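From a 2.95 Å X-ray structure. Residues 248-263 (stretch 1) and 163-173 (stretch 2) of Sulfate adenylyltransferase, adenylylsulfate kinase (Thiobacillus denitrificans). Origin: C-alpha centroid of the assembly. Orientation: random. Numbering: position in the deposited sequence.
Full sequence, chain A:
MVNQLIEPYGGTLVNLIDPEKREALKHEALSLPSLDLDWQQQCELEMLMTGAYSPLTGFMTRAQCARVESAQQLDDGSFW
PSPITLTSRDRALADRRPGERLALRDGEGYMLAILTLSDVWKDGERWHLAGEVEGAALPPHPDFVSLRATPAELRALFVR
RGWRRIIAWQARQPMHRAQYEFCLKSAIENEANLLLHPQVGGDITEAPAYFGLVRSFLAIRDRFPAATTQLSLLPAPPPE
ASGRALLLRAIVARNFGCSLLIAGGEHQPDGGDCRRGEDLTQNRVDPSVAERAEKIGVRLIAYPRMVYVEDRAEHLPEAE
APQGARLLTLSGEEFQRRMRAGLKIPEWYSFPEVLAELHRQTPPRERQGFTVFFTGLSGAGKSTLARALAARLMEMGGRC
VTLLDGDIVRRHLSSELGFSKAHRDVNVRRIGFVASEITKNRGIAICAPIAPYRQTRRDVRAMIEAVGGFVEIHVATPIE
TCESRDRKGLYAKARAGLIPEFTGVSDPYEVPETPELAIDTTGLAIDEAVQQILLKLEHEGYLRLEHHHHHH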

# COMPACT_ATOMS: atom_id res chain seq x y z
N LEU A 248 -41.55 26.07 10.19
CA LEU A 248 -40.70 27.18 10.58
C LEU A 248 -39.41 27.05 9.79
O LEU A 248 -38.93 28.03 9.19
CB LEU A 248 -40.41 27.15 12.08
CG LEU A 248 -40.29 28.50 12.83
CD1 LEU A 248 -39.42 28.40 14.08
CD2 LEU A 248 -39.75 29.57 11.95
N ARG A 249 -38.85 25.84 9.78
CA ARG A 249 -37.56 25.60 9.17
C ARG A 249 -37.65 25.95 7.70
O ARG A 249 -36.72 26.53 7.12
CB ARG A 249 -37.12 24.16 9.39
CG ARG A 249 -36.59 23.93 10.78
CD ARG A 249 -36.52 22.47 11.10
NE ARG A 249 -35.77 21.75 10.09
CZ ARG A 249 -35.95 20.46 9.83
NH1 ARG A 249 -36.86 19.78 10.51
NH2 ARG A 249 -35.23 19.87 8.89
N ALA A 250 -38.79 25.63 7.10
CA ALA A 250 -39.10 26.03 5.72
C ALA A 250 -39.06 27.54 5.56
O ALA A 250 -38.65 28.04 4.51
CB ALA A 250 -40.46 25.55 5.36
N ILE A 251 -39.50 28.26 6.59
CA ILE A 251 -39.49 29.72 6.54
C ILE A 251 -38.10 30.25 6.68
O ILE A 251 -37.72 31.15 5.95
CB ILE A 251 -40.38 30.37 7.60
CG1 ILE A 251 -41.83 29.91 7.44
CG2 ILE A 251 -40.27 31.89 7.51
CD1 ILE A 251 -42.88 30.81 8.06
N VAL A 252 -37.32 29.70 7.61
CA VAL A 252 -35.96 30.18 7.71
C VAL A 252 -35.18 29.75 6.47
O VAL A 252 -34.31 30.47 5.99
CB VAL A 252 -35.24 29.78 9.02
CG1 VAL A 252 -36.25 29.33 10.08
CG2 VAL A 252 -34.20 28.73 8.76
N ALA A 253 -35.52 28.59 5.91
CA ALA A 253 -34.88 28.17 4.67
C ALA A 253 -35.13 29.22 3.60
O ALA A 253 -34.24 29.59 2.82
CB ALA A 253 -35.40 26.85 4.23
N ARG A 254 -36.36 29.69 3.55
CA ARG A 254 -36.71 30.74 2.62
C ARG A 254 -35.95 32.02 2.88
O ARG A 254 -35.52 32.69 1.94
CB ARG A 254 -38.18 31.05 2.69
CG ARG A 254 -38.56 32.09 1.68
CD ARG A 254 -39.97 32.55 1.84
NE ARG A 254 -40.27 33.57 0.86
CZ ARG A 254 -41.49 33.97 0.57
NH1 ARG A 254 -42.51 33.40 1.18
NH2 ARG A 254 -41.67 34.92 -0.34
N ASN A 255 -35.81 32.39 4.15
CA ASN A 255 -35.13 33.64 4.46
C ASN A 255 -33.64 33.58 4.16
O ASN A 255 -33.01 34.58 3.86
CB ASN A 255 -35.42 34.07 5.90
CG ASN A 255 -36.81 34.66 6.05
OD1 ASN A 255 -37.30 35.34 5.15
ND2 ASN A 255 -37.46 34.40 7.20
N PHE A 256 -33.09 32.38 4.17
CA PHE A 256 -31.69 32.22 3.78
C PHE A 256 -31.46 32.16 2.25
O PHE A 256 -30.33 32.28 1.76
CB PHE A 256 -31.11 30.98 4.45
CG PHE A 256 -30.55 31.23 5.82
CD1 PHE A 256 -29.25 31.69 5.97
CD2 PHE A 256 -31.31 30.98 6.97
CE1 PHE A 256 -28.73 31.90 7.22
CE2 PHE A 256 -30.79 31.21 8.21
CZ PHE A 256 -29.49 31.67 8.34
N GLY A 257 -32.53 31.98 1.48
CA GLY A 257 -32.43 31.96 0.04
C GLY A 257 -32.91 30.65 -0.58
O GLY A 257 -33.01 30.53 -1.80
N CYS A 258 -33.20 29.66 0.24
CA CYS A 258 -33.52 28.35 -0.31
C CYS A 258 -34.98 28.24 -0.69
O CYS A 258 -35.86 28.70 0.03
CB CYS A 258 -33.18 27.28 0.72
SG CYS A 258 -31.58 27.51 1.31
N SER A 259 -35.24 27.58 -1.82
CA SER A 259 -36.61 27.34 -2.24
C SER A 259 -37.04 25.86 -2.11
O SER A 259 -38.17 25.50 -2.45
CB SER A 259 -36.83 27.86 -3.67
OG SER A 259 -36.00 27.20 -4.61
N LEU A 260 -36.12 25.03 -1.63
CA LEU A 260 -36.42 23.63 -1.36
C LEU A 260 -35.82 23.19 -0.01
O LEU A 260 -34.78 23.68 0.41
CB LEU A 260 -35.93 22.74 -2.50
CG LEU A 260 -36.63 22.96 -3.84
CD1 LEU A 260 -35.78 23.80 -4.78
CD2 LEU A 260 -36.99 21.63 -4.50
N LEU A 261 -36.48 22.29 0.68
CA LEU A 261 -36.00 21.86 1.99
C LEU A 261 -36.15 20.34 2.10
O LEU A 261 -37.19 19.77 1.78
CB LEU A 261 -36.82 22.54 3.07
CG LEU A 261 -36.15 22.91 4.37
CD1 LEU A 261 -37.01 22.40 5.50
CD2 LEU A 261 -34.77 22.30 4.43
N ILE A 262 -35.10 19.66 2.53
CA ILE A 262 -35.22 18.25 2.72
C ILE A 262 -35.61 18.07 4.18
O ILE A 262 -35.16 18.82 5.01
CB ILE A 262 -33.92 17.55 2.39
CG1 ILE A 262 -33.68 17.61 0.89
CG2 ILE A 262 -33.99 16.13 2.81
CD1 ILE A 262 -32.33 17.11 0.48
N ALA A 263 -36.47 17.12 4.50
CA ALA A 263 -36.83 16.89 5.90
C ALA A 263 -36.87 15.39 6.18
O ALA A 263 -37.59 14.65 5.50
CB ALA A 263 -38.18 17.52 6.21
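Stretch 2, residues 163-173: WRRIIAWQARQ

The apolar centre of the contact is built on both faces of a small parallel sheet, formed by strand 166-169 of stretch 2 and strand 260-262 of stretch 1. Leu260 and Ile167 share one face. Leu260 CB is 4.0 Å from Ile167 CG2, and the same methyl, Ile167 CG2, is 3.7 Å from Ile262 CG1. Leu261 and Ala168 occupy the other face, with Leu261 CD2 4.1 Å from Ala168 CB. Cys258 adds to this packing: its SG is 3.5 Å from Ala168 CB and 4.2 Å from Ile166 CG2. Ile262 also lies against the ring of Trp169, whose CA-to-CB bond points sideways but whose ring end comes nearer. That contact is modelled too tightly for its distance to carry weight.

The backbones hold this register. The two strands run the same way, with 28° between their N-to-C directions (signed crossing angle -28°) and a closest axis approach of 4.5 Å. Leu260 pairs with Ile167, CA to CA 4.3 Å, and Leu261 with Ala168, CA to CA 4.9 Å. Leu260 N donates to Ile166 O at 3.1 Å. Ala168 N donates to Leu260 O at 2.9 Å, and Ile262 N to Ala168 O at 3.0 Å. The bonds thus alternate between the strands, as parallel pairing requires. Ser259 N makes a weak bond to the same Ile166 O, also at 3.1 Å, just before the strand begins.

The helix of stretch 1 reaches this strand through a Schellman turn. Gly257 has positive phi, 120°, and at its backbone angles a CB would be jammed against the preceding carbonyl O. Gly257 N bonds to Arg254 O at 3.1 Å, and Cys258 N to Ala253 O at 2.8 Å. Cys258 is extended and lies beside Ile166, Ser259 breaks the run with psi near 0°, and the strand proper starts at Leu260.

Past its strand, stretch 2 meets the helix. Gln170 points toward stretch 1 and has the largest covered area of either stretch. Its NE2 is 3.6 Å from Ala253 CB, and its CD is 4.0 Å from Leu261 CD2. Arg249 NE gives Gln170 OE1 a weak hydrogen bond at 3.5 Å, with OE1 near the guanidinium plane.

At the outer polar edge, Arg172 NH2 lies over one face of the Arg249 guanidinium, 3.0 Å from Arg249 NH2. Both atoms are donors and both groups carry like charge, so this closeness is not a hydrogen bond.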

# COMPACT_ATOMS: atom_id res chain seq x y z
N TRP A 163 -26.14 31.41 -8.36
CA TRP A 163 -27.13 30.40 -8.02
C TRP A 163 -28.51 31.02 -7.99
O TRP A 163 -28.63 32.21 -7.75
CB TRP A 163 -26.84 29.86 -6.62
CG TRP A 163 -25.70 28.90 -6.51
CD1 TRP A 163 -24.65 28.76 -7.36
CD2 TRP A 163 -25.49 27.97 -5.46
NE1 TRP A 163 -23.80 27.78 -6.92
CE2 TRP A 163 -24.30 27.28 -5.74
CE3 TRP A 163 -26.21 27.64 -4.31
CZ2 TRP A 163 -23.80 26.27 -4.91
CZ3 TRP A 163 -25.71 26.64 -3.48
CH2 TRP A 163 -24.51 25.97 -3.78
N ARG A 164 -29.55 30.22 -8.21
CA ARG A 164 -30.93 30.71 -8.10
C ARG A 164 -31.82 29.78 -7.26
O ARG A 164 -32.39 30.16 -6.23
CB ARG A 164 -31.56 30.86 -9.48
CG ARG A 164 -31.00 31.95 -10.37
CD ARG A 164 -31.68 31.99 -11.72
NE ARG A 164 -31.27 30.90 -12.62
CZ ARG A 164 -31.98 30.47 -13.67
NH1 ARG A 164 -33.16 31.03 -13.93
NH2 ARG A 164 -31.54 29.48 -14.45
N ARG A 165 -31.93 28.55 -7.72
CA ARG A 165 -32.80 27.53 -7.14
C ARG A 165 -31.91 26.64 -6.27
O ARG A 165 -30.87 26.14 -6.76
CB ARG A 165 -33.41 26.72 -8.30
CG ARG A 165 -34.39 25.66 -7.95
CD ARG A 165 -34.43 24.66 -9.08
NE ARG A 165 -35.73 24.03 -9.21
CZ ARG A 165 -36.64 24.46 -10.06
NH1 ARG A 165 -36.37 25.51 -10.83
NH2 ARG A 165 -37.81 23.84 -10.13
N ILE A 166 -32.30 26.43 -5.01
CA ILE A 166 -31.44 25.81 -4.00
C ILE A 166 -32.20 24.91 -3.03
O ILE A 166 -33.12 25.35 -2.34
CB ILE A 166 -30.68 26.90 -3.20
CG1 ILE A 166 -29.92 27.84 -4.14
CG2 ILE A 166 -29.74 26.28 -2.22
CD1 ILE A 166 -29.45 29.13 -3.48
N ILE A 167 -31.79 23.63 -3.00
CA ILE A 167 -32.21 22.72 -1.95
C ILE A 167 -31.32 22.93 -0.73
O ILE A 167 -30.09 23.00 -0.84
CB ILE A 167 -32.03 21.26 -2.37
CG1 ILE A 167 -32.30 21.09 -3.84
CG2 ILE A 167 -32.91 20.32 -1.54
CD1 ILE A 167 -32.29 19.64 -4.25
N ALA A 168 -31.95 22.98 0.44
CA ALA A 168 -31.23 23.06 1.69
C ALA A 168 -31.39 21.78 2.46
O ALA A 168 -32.44 21.14 2.39
CB ALA A 168 -31.73 24.22 2.51
N TRP A 169 -30.35 21.41 3.18
CA TRP A 169 -30.36 20.25 4.06
C TRP A 169 -29.86 20.81 5.39
O TRP A 169 -28.70 21.23 5.51
CB TRP A 169 -29.45 19.15 3.49
CG TRP A 169 -29.24 18.01 4.40
CD1 TRP A 169 -28.32 17.91 5.41
CD2 TRP A 169 -29.94 16.78 4.38
NE1 TRP A 169 -28.43 16.69 6.02
CE2 TRP A 169 -29.42 15.98 5.41
CE3 TRP A 169 -30.96 16.27 3.59
CZ2 TRP A 169 -29.89 14.71 5.67
CZ3 TRP A 169 -31.42 15.01 3.85
CH2 TRP A 169 -30.89 14.24 4.88
N GLN A 170 -30.75 20.86 6.37
CA GLN A 170 -30.43 21.47 7.65
C GLN A 170 -30.03 20.44 8.69
O GLN A 170 -30.70 20.28 9.69
CB GLN A 170 -31.62 22.29 8.14
CG GLN A 170 -31.61 23.72 7.60
CD GLN A 170 -33.00 24.36 7.43
OE1 GLN A 170 -33.98 23.96 8.04
NE2 GLN A 170 -33.07 25.36 6.58
N ALA A 171 -28.91 19.77 8.44
CA ALA A 171 -28.51 18.61 9.23
C ALA A 171 -28.47 18.83 10.74
O ALA A 171 -28.12 19.91 11.20
CB ALA A 171 -27.17 18.10 8.75
N ARG A 172 -28.84 17.80 11.48
CA ARG A 172 -28.70 17.81 12.93
C ARG A 172 -27.76 16.70 13.39
O ARG A 172 -27.50 16.57 14.59
CB ARG A 172 -30.06 17.67 13.62
CG ARG A 172 -30.77 16.38 13.27
CD ARG A 172 -32.24 16.48 13.66
NE ARG A 172 -32.94 17.46 12.83
CZ ARG A 172 -33.66 17.15 11.76
NH1 ARG A 172 -33.81 15.87 11.38
NH2 ARG A 172 -34.25 18.11 11.06
N GLN A 173 -27.25 15.93 12.43
CA GLN A 173 -26.33 14.83 12.72
C GLN A 173 -25.52 14.46 11.50
O GLN A 173 -25.91 14.77 10.38
CB GLN A 173 -27.12 13.62 13.18
CG GLN A 173 -28.12 13.13 12.15
CD GLN A 173 -28.46 11.65 12.35
OE1 GLN A 173 -29.49 11.17 11.88
NE2 GLN A 173 -27.57 10.92 13.05